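Local coordinates for protein anti-H(O) lectin 1 (Ulex europaeus, PDB 1FX5) that binds L-fucose as a legume lectin specific for the O(H) blood-group determinant and carries calcium and manganese ions, at residues A[70-75]-A[89-94]. Numbering follows the deposited sequence.
Sequences TSFSFF and LTFFLA
T70 and F91 meet tip to tip: the methyl CG2 of T70 sits 4.1 Å from the centroid of the F91 ring, only 14° off the ring normal, a CH-pi contact over one face that leans toward the CZ rim. CG of F91 is anti to its backbone N (chi1 172°), which carries the ring up to T70. OG1 of T70, 4.1 Å from CE2 of F91, is hydrogen-bonded to the carbonyl O of Y232 and to the indole NE1 of W231, while the methyl takes the place over the ring face. At the other end, F74 and L89 cross at a slant. CD2 of L89 lies over one face of the F74 ring and packs tightly against CE1 at 3.4 Å, while CD1 covers the same ring nearer its root, 4.1 Å from CG. Between these two pairs the F72 ring bridges L89 and F91 more loosely, CE1 lying 4.4 Å from CD1 of L89 and CE2 an equal distance from CB of F91; F214 meets the F72 ring edge-to-face.

The two strands run nearly antiparallel, at 162°, yet their axes come no closer than 10.6 Å and no hydrogen bond joins them. They belong to facing layers of the legume lectin beta-sandwich: 70-75 pairs with strands 168-175 and 224-236, whereas 89-94 lies beside 122-127, the strand bearing the manganese ligands E125 and D127. With methyls and aromatic rings meeting at a wholly buried interface, the layers are held here by dispersion and hydrophobic burial, and the polar T70 hydroxyl is satisfied within its own layer.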
loop_
_atom_site.group_PDB
_atom_site.type_symbol
_atom_site.label_atom_id
_atom_site.label_comp_id
_atom_site.label_asym_id
_atom_site.label_seq_id
_atom_site.Cartn_x
_atom_site.Cartn_y
_atom_site.Cartn_z
ATOM N N THR A 70 -4.903 -9.342 -11.485
ATOM C CA THR A 70 -3.707 -9.755 -10.762
ATOM C C THR A 70 -3.076 -10.924 -11.533
ATOM O O THR A 70 -3.780 -11.686 -12.227
ATOM C CB THR A 70 -4.042 -10.186 -9.303
ATOM O OG1 THR A 70 -2.843 -10.285 -8.528
ATOM C CG2 THR A 70 -4.743 -11.537 -9.265
ATOM N N SER A 71 -1.753 -11.020 -11.478
ATOM C CA SER A 71 -1.052 -12.097 -12.158
ATOM C C SER A 71 0.170 -12.477 -11.321
ATOM O O SER A 71 0.767 -11.621 -10.646
ATOM C CB SER A 71 -0.642 -11.685 -13.584
ATOM O OG SER A 71 0.175 -10.537 -13.560
ATOM N N PHE A 72 0.506 -13.764 -11.334
ATOM C CA PHE A 72 1.645 -14.294 -10.590
ATOM C C PHE A 72 2.040 -15.672 -11.124
ATOM O O PHE A 72 1.251 -16.351 -11.803
ATOM C CB PHE A 72 1.320 -14.381 -9.080
ATOM C CG PHE A 72 0.145 -15.270 -8.752
ATOM C CD1 PHE A 72 0.328 -16.625 -8.503
ATOM C CD2 PHE A 72 -1.146 -14.756 -8.722
ATOM C CE1 PHE A 72 -0.755 -17.460 -8.232
ATOM C CE2 PHE A 72 -2.242 -15.586 -8.449
ATOM C CZ PHE A 72 -2.052 -16.939 -8.207
ATOM N N SER A 73 3.278 -16.065 -10.851
ATOM C CA SER A 73 3.806 -17.362 -11.269
ATOM C C SER A 73 4.093 -18.159 -9.994
ATOM O O SER A 73 4.582 -17.597 -9.002
ATOM C CB SER A 73 5.103 -17.178 -12.063
ATOM O OG SER A 73 4.845 -16.483 -13.274
ATOM N N PHE A 74 3.819 -19.458 -10.014
ATOM C CA PHE A 74 4.069 -20.269 -8.830
ATOM C C PHE A 74 4.559 -21.687 -9.230
ATOM O O PHE A 74 4.552 -22.059 -10.419
ATOM C CB PHE A 74 2.773 -20.345 -7.980
ATOM C CG PHE A 74 1.768 -21.380 -8.466
ATOM C CD1 PHE A 74 1.793 -22.679 -7.987
ATOM C CD2 PHE A 74 0.807 -21.047 -9.398
ATOM C CE1 PHE A 74 0.883 -23.634 -8.430
ATOM C CE2 PHE A 74 -0.112 -21.990 -9.849
ATOM C CZ PHE A 74 -0.072 -23.292 -9.364
ATOM N N PHE A 75 5.079 -22.429 -8.259
ATOM C CA PHE A 75 5.547 -23.787 -8.497
ATOM C C PHE A 75 5.437 -24.526 -7.159
ATOM O O PHE A 75 5.319 -23.897 -6.098
ATOM C CB PHE A 75 6.955 -23.842 -9.133
ATOM C CG PHE A 75 8.071 -23.451 -8.207
ATOM C CD1 PHE A 75 8.398 -22.113 -8.013
ATOM C CD2 PHE A 75 8.814 -24.422 -7.550
ATOM C CE1 PHE A 75 9.450 -21.745 -7.173
ATOM C CE2 PHE A 75 9.863 -24.064 -6.715
ATOM C CZ PHE A 75 10.182 -22.718 -6.526
ATOM N N LEU A 89 -2.900 -24.057 -3.089
ATOM C CA LEU A 89 -2.709 -22.665 -2.720
ATOM C C LEU A 89 -3.981 -21.883 -3.059
ATOM O O LEU A 89 -4.834 -22.356 -3.825
ATOM C CB LEU A 89 -1.455 -22.052 -3.354
ATOM C CG LEU A 89 -1.410 -21.898 -4.863
ATOM C CD1 LEU A 89 -0.664 -20.627 -5.227
ATOM C CD2 LEU A 89 -0.744 -23.109 -5.471
ATOM N N THR A 90 -4.024 -20.630 -2.629
ATOM C CA THR A 90 -5.189 -19.812 -2.858
ATOM C C THR A 90 -4.894 -18.320 -3.013
ATOM O O THR A 90 -3.881 -17.837 -2.465
ATOM C CB THR A 90 -6.023 -19.986 -1.524
ATOM O OG1 THR A 90 -7.177 -20.802 -1.719
ATOM C CG2 THR A 90 -6.338 -18.717 -0.837
ATOM N N PHE A 91 -5.693 -17.628 -3.838
ATOM C CA PHE A 91 -5.547 -16.172 -4.012
ATOM C C PHE A 91 -6.904 -15.780 -3.364
ATOM O O PHE A 91 -7.955 -16.322 -3.752
ATOM C CB PHE A 91 -5.483 -15.660 -5.444
ATOM C CG PHE A 91 -5.539 -14.144 -5.518
ATOM C CD1 PHE A 91 -6.746 -13.487 -5.740
ATOM C CD2 PHE A 91 -4.413 -13.374 -5.237
ATOM C CE1 PHE A 91 -6.840 -12.095 -5.670
ATOM C CE2 PHE A 91 -4.502 -11.990 -5.166
ATOM C CZ PHE A 91 -5.724 -11.350 -5.380
ATOM N N PHE A 92 -6.914 -14.861 -2.398
ATOM C CA PHE A 92 -8.179 -14.502 -1.761
ATOM C C PHE A 92 -8.394 -13.064 -1.314
ATOM O O PHE A 92 -7.443 -12.280 -1.209
ATOM C CB PHE A 92 -8.410 -15.434 -0.550
ATOM C CG PHE A 92 -7.501 -15.142 0.640
ATOM C CD1 PHE A 92 -6.142 -15.417 0.593
ATOM C CD2 PHE A 92 -8.011 -14.565 1.794
ATOM C CE1 PHE A 92 -5.294 -15.115 1.669
ATOM C CE2 PHE A 92 -7.175 -14.259 2.885
ATOM C CZ PHE A 92 -5.812 -14.533 2.814
ATOM N N LEU A 93 -9.664 -12.706 -1.121
ATOM C CA LEU A 93 -10.053 -11.360 -0.669
ATOM C C LEU A 93 -10.851 -11.629 0.613
ATOM O O LEU A 93 -11.749 -12.483 0.607
ATOM C CB LEU A 93 -10.921 -10.636 -1.714
ATOM C CG LEU A 93 -10.201 -10.274 -3.024
ATOM C CD1 LEU A 93 -10.562 -11.286 -4.055
ATOM C CD2 LEU A 93 -10.609 -8.943 -3.544
ATOM N N ALA A 94 -10.483 -10.973 1.714
ATOM C CA ALA A 94 -11.185 -11.162 3.001
ATOM C C ALA A 94 -11.050 -9.939 3.920
ATOM O O ALA A 94 -10.368 -8.984 3.573
ATOM C CB ALA A 94 -10.625 -12.383 3.719
#